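Local structure of inositol-1-monophosphatase SuhB (2Q74) at residues Glu245-Ser253 and Val263-Asp273. The protein probably removes the phosphate from inositol 1-phosphate in a magnesium-dependent reaction, yielding free myo-inositol for mycobacterial metabolism. Numbering follows the deposited sequence.
Sequences EAGARVLLS and VVVAAAPGIAD
Leu251 and Val265 are locked together by a pair of backbone hydrogen bonds, Leu251 N to Val265 O at 2.8 Å and Val265 N to Leu251 O at 3.0 Å, the latter nearly straight at 171°. Arg249 and Ala267 form a second such pair on one side of it, and on the other side Ser253 N donates to Val263 O. The packing is tightest over the buried residues of strand 262-267. Leu251 lies alongside Val265 with Leu251 CD1 4.0 Å from Val265 CB, and Leu275 and Leu279 of helix 272-280 also cover Val265. The other sheet face carries Val250 against Ala266, and Leu252, whose CD2 meets both methyls of Val264; Leu215 of helix 211-220 covers buried Val264 and Ala266. Strands 249-252 and 262-267 thus make an antiparallel hairpin, with 249-252 outermost in the five-stranded sheet of this inositol monophosphatase fold. At the solvent end of the same face as Leu251, exposed Arg249 meets exposed Asp273. A bend at chi2 (82°) turns the Arg249 chain past Ala272 CB, 3.5 Å from Arg249 CG, toward Asp273 on the first turn of the helix. Arg249 NH1 and NH2 both donate to Asp273 OD1 in a salt bridge, at 3.0 and 3.3 Å, and the guanidinium and carboxylate planes stand 86° apart.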
loop_
_atom_site.group_PDB
_atom_site.type_symbol
_atom_site.label_atom_id
_atom_site.label_comp_id
_atom_site.label_asym_id
_atom_site.label_seq_id
_atom_site.Cartn_x
_atom_site.Cartn_y
_atom_site.Cartn_z
ATOM N N GLU A 245 16.081 13.682 -8.737
ATOM C CA GLU A 245 17.366 13.109 -9.122
ATOM C C GLU A 245 17.236 11.769 -9.837
ATOM O O GLU A 245 18.229 11.225 -10.340
ATOM C CB GLU A 245 18.262 12.953 -7.891
ATOM C CG GLU A 245 18.798 14.268 -7.343
ATOM C CD GLU A 245 19.669 15.003 -8.324
ATOM O OE1 GLU A 245 20.421 14.340 -9.085
ATOM O OE2 GLU A 245 19.601 16.253 -8.332
ATOM N N ALA A 246 16.021 11.239 -9.866
ATOM C CA ALA A 246 15.723 9.997 -10.550
ATOM C C ALA A 246 15.169 10.310 -11.934
ATOM O O ALA A 246 14.749 9.405 -12.654
ATOM C CB ALA A 246 14.709 9.150 -9.708
ATOM N N GLY A 247 15.166 11.595 -12.291
ATOM C CA GLY A 247 14.722 12.068 -13.617
ATOM C C GLY A 247 13.260 12.503 -13.670
ATOM O O GLY A 247 12.759 12.884 -14.722
ATOM N N ALA A 248 12.562 12.433 -12.540
ATOM C CA ALA A 248 11.147 12.790 -12.523
ATOM C C ALA A 248 10.952 14.296 -12.629
ATOM O O ALA A 248 11.787 15.081 -12.223
ATOM C CB ALA A 248 10.457 12.254 -11.281
ATOM N N ARG A 249 9.822 14.672 -13.196
ATOM C CA ARG A 249 9.366 16.034 -13.192
ATOM C C ARG A 249 8.697 16.285 -11.837
ATOM O O ARG A 249 7.800 15.546 -11.434
ATOM C CB ARG A 249 8.365 16.206 -14.326
ATOM C CG ARG A 249 8.095 17.621 -14.705
ATOM C CD ARG A 249 9.147 18.180 -15.641
ATOM N NE ARG A 249 8.628 19.403 -16.235
ATOM C CZ ARG A 249 7.748 19.473 -17.232
ATOM N NH1 ARG A 249 7.275 18.370 -17.788
ATOM N NH2 ARG A 249 7.361 20.666 -17.693
ATOM N N VAL A 250 9.147 17.297 -11.113
ATOM C CA VAL A 250 8.612 17.546 -9.791
ATOM C C VAL A 250 8.349 19.010 -9.588
ATOM O O VAL A 250 9.242 19.822 -9.803
ATOM C CB VAL A 250 9.589 17.098 -8.698
ATOM C CG1 VAL A 250 8.960 17.285 -7.319
ATOM C CG2 VAL A 250 9.991 15.657 -8.901
ATOM N N LEU A 251 7.131 19.360 -9.176
ATOM C CA LEU A 251 6.845 20.743 -8.828
ATOM C C LEU A 251 6.105 20.865 -7.515
ATOM O O LEU A 251 5.186 20.111 -7.241
ATOM C CB LEU A 251 6.120 21.487 -9.959
ATOM C CG LEU A 251 4.868 20.912 -10.589
ATOM C CD1 LEU A 251 3.643 21.474 -9.891
ATOM C CD2 LEU A 251 4.849 21.285 -12.090
ATOM N N LEU A 252 6.543 21.839 -6.719
ATOM C CA LEU A 252 5.990 22.120 -5.398
ATOM C C LEU A 252 5.335 23.502 -5.354
ATOM O O LEU A 252 5.995 24.509 -5.105
ATOM C CB LEU A 252 7.098 22.067 -4.357
ATOM C CG LEU A 252 7.766 20.719 -4.117
ATOM C CD1 LEU A 252 8.839 20.880 -3.072
ATOM C CD2 LEU A 252 6.731 19.665 -3.670
ATOM N N SER A 253 4.036 23.533 -5.619
ATOM C CA SER A 253 3.256 24.765 -5.639
ATOM C C SER A 253 2.734 25.049 -4.228
ATOM O O SER A 253 3.424 25.649 -3.406
ATOM C CB SER A 253 2.091 24.613 -6.628
ATOM O OG SER A 253 1.373 25.823 -6.809
ATOM N N VAL A 263 1.360 21.937 -2.589
ATOM C CA VAL A 263 0.819 21.114 -3.651
ATOM C C VAL A 263 1.996 20.469 -4.342
ATOM O O VAL A 263 2.897 21.163 -4.807
ATOM C CB VAL A 263 0.031 21.936 -4.654
ATOM C CG1 VAL A 263 -0.432 21.064 -5.815
ATOM C CG2 VAL A 263 -1.145 22.592 -3.964
ATOM N N VAL A 264 1.981 19.139 -4.399
ATOM C CA VAL A 264 3.086 18.369 -4.940
ATOM C C VAL A 264 2.622 17.587 -6.140
ATOM O O VAL A 264 1.596 16.868 -6.061
ATOM C CB VAL A 264 3.629 17.352 -3.910
ATOM C CG1 VAL A 264 4.872 16.643 -4.463
ATOM C CG2 VAL A 264 3.921 18.031 -2.576
ATOM N N VAL A 265 3.363 17.737 -7.241
ATOM C CA VAL A 265 3.203 16.882 -8.411
ATOM C C VAL A 265 4.563 16.297 -8.780
ATOM O O VAL A 265 5.556 17.011 -8.879
ATOM C CB VAL A 265 2.579 17.621 -9.589
ATOM C CG1 VAL A 265 2.393 16.666 -10.762
ATOM C CG2 VAL A 265 1.246 18.221 -9.185
ATOM N N ALA A 266 4.616 14.980 -8.918
ATOM C CA ALA A 266 5.833 14.285 -9.312
ATOM C C ALA A 266 5.474 13.224 -10.342
ATOM O O ALA A 266 4.607 12.410 -10.104
ATOM C CB ALA A 266 6.491 13.667 -8.109
ATOM N N ALA A 267 6.125 13.237 -11.493
ATOM C CA ALA A 267 5.736 12.343 -12.575
ATOM C C ALA A 267 6.916 11.986 -13.457
ATOM O O ALA A 267 7.853 12.780 -13.610
ATOM C CB ALA A 267 4.653 13.007 -13.416
ATOM N N ALA A 268 6.870 10.798 -14.050
ATOM C CA ALA A 268 7.806 10.464 -15.094
ATOM C C ALA A 268 7.700 11.549 -16.182
ATOM O O ALA A 268 6.610 12.026 -16.483
ATOM C CB ALA A 268 7.523 9.105 -15.649
ATOM N N PRO A 269 8.838 11.944 -16.769
ATOM C CA PRO A 269 8.912 13.117 -17.657
ATOM C C PRO A 269 8.041 13.015 -18.905
ATOM O O PRO A 269 7.492 14.027 -19.372
ATOM C CB PRO A 269 10.388 13.154 -18.048
ATOM C CG PRO A 269 10.864 11.760 -17.844
ATOM C CD PRO A 269 10.151 11.291 -16.636
ATOM N N GLY A 270 7.919 11.796 -19.428
ATOM C CA GLY A 270 7.146 11.559 -20.635
ATOM C C GLY A 270 5.668 11.823 -20.463
ATOM O O GLY A 270 4.929 11.863 -21.451
ATOM N N ILE A 271 5.241 12.040 -19.219
ATOM C CA ILE A 271 3.825 12.106 -18.890
ATOM C C ILE A 271 3.443 13.307 -18.017
ATOM O O ILE A 271 2.273 13.526 -17.723
ATOM C CB ILE A 271 3.422 10.755 -18.243
ATOM C CG1 ILE A 271 2.199 10.191 -18.957
ATOM C CG2 ILE A 271 3.280 10.835 -16.695
ATOM C CD1 ILE A 271 2.190 8.671 -18.940
ATOM N N ALA A 272 4.431 14.110 -17.655
ATOM C CA ALA A 272 4.232 15.232 -16.751
ATOM C C ALA A 272 3.293 16.296 -17.301
ATOM O O ALA A 272 2.341 16.665 -16.617
ATOM C CB ALA A 272 5.560 15.854 -16.397
ATOM N N ASP A 273 3.551 16.779 -18.525
ATOM C CA ASP A 273 2.705 17.790 -19.145
ATOM C C ASP A 273 1.278 17.310 -19.241
ATOM O O ASP A 273 0.361 17.991 -18.796
ATOM C CB ASP A 273 3.198 18.133 -20.554
ATOM C CG ASP A 273 4.585 18.721 -20.558
ATOM O OD1 ASP A 273 4.985 19.291 -19.521
ATOM O OD2 ASP A 273 5.274 18.625 -21.600
#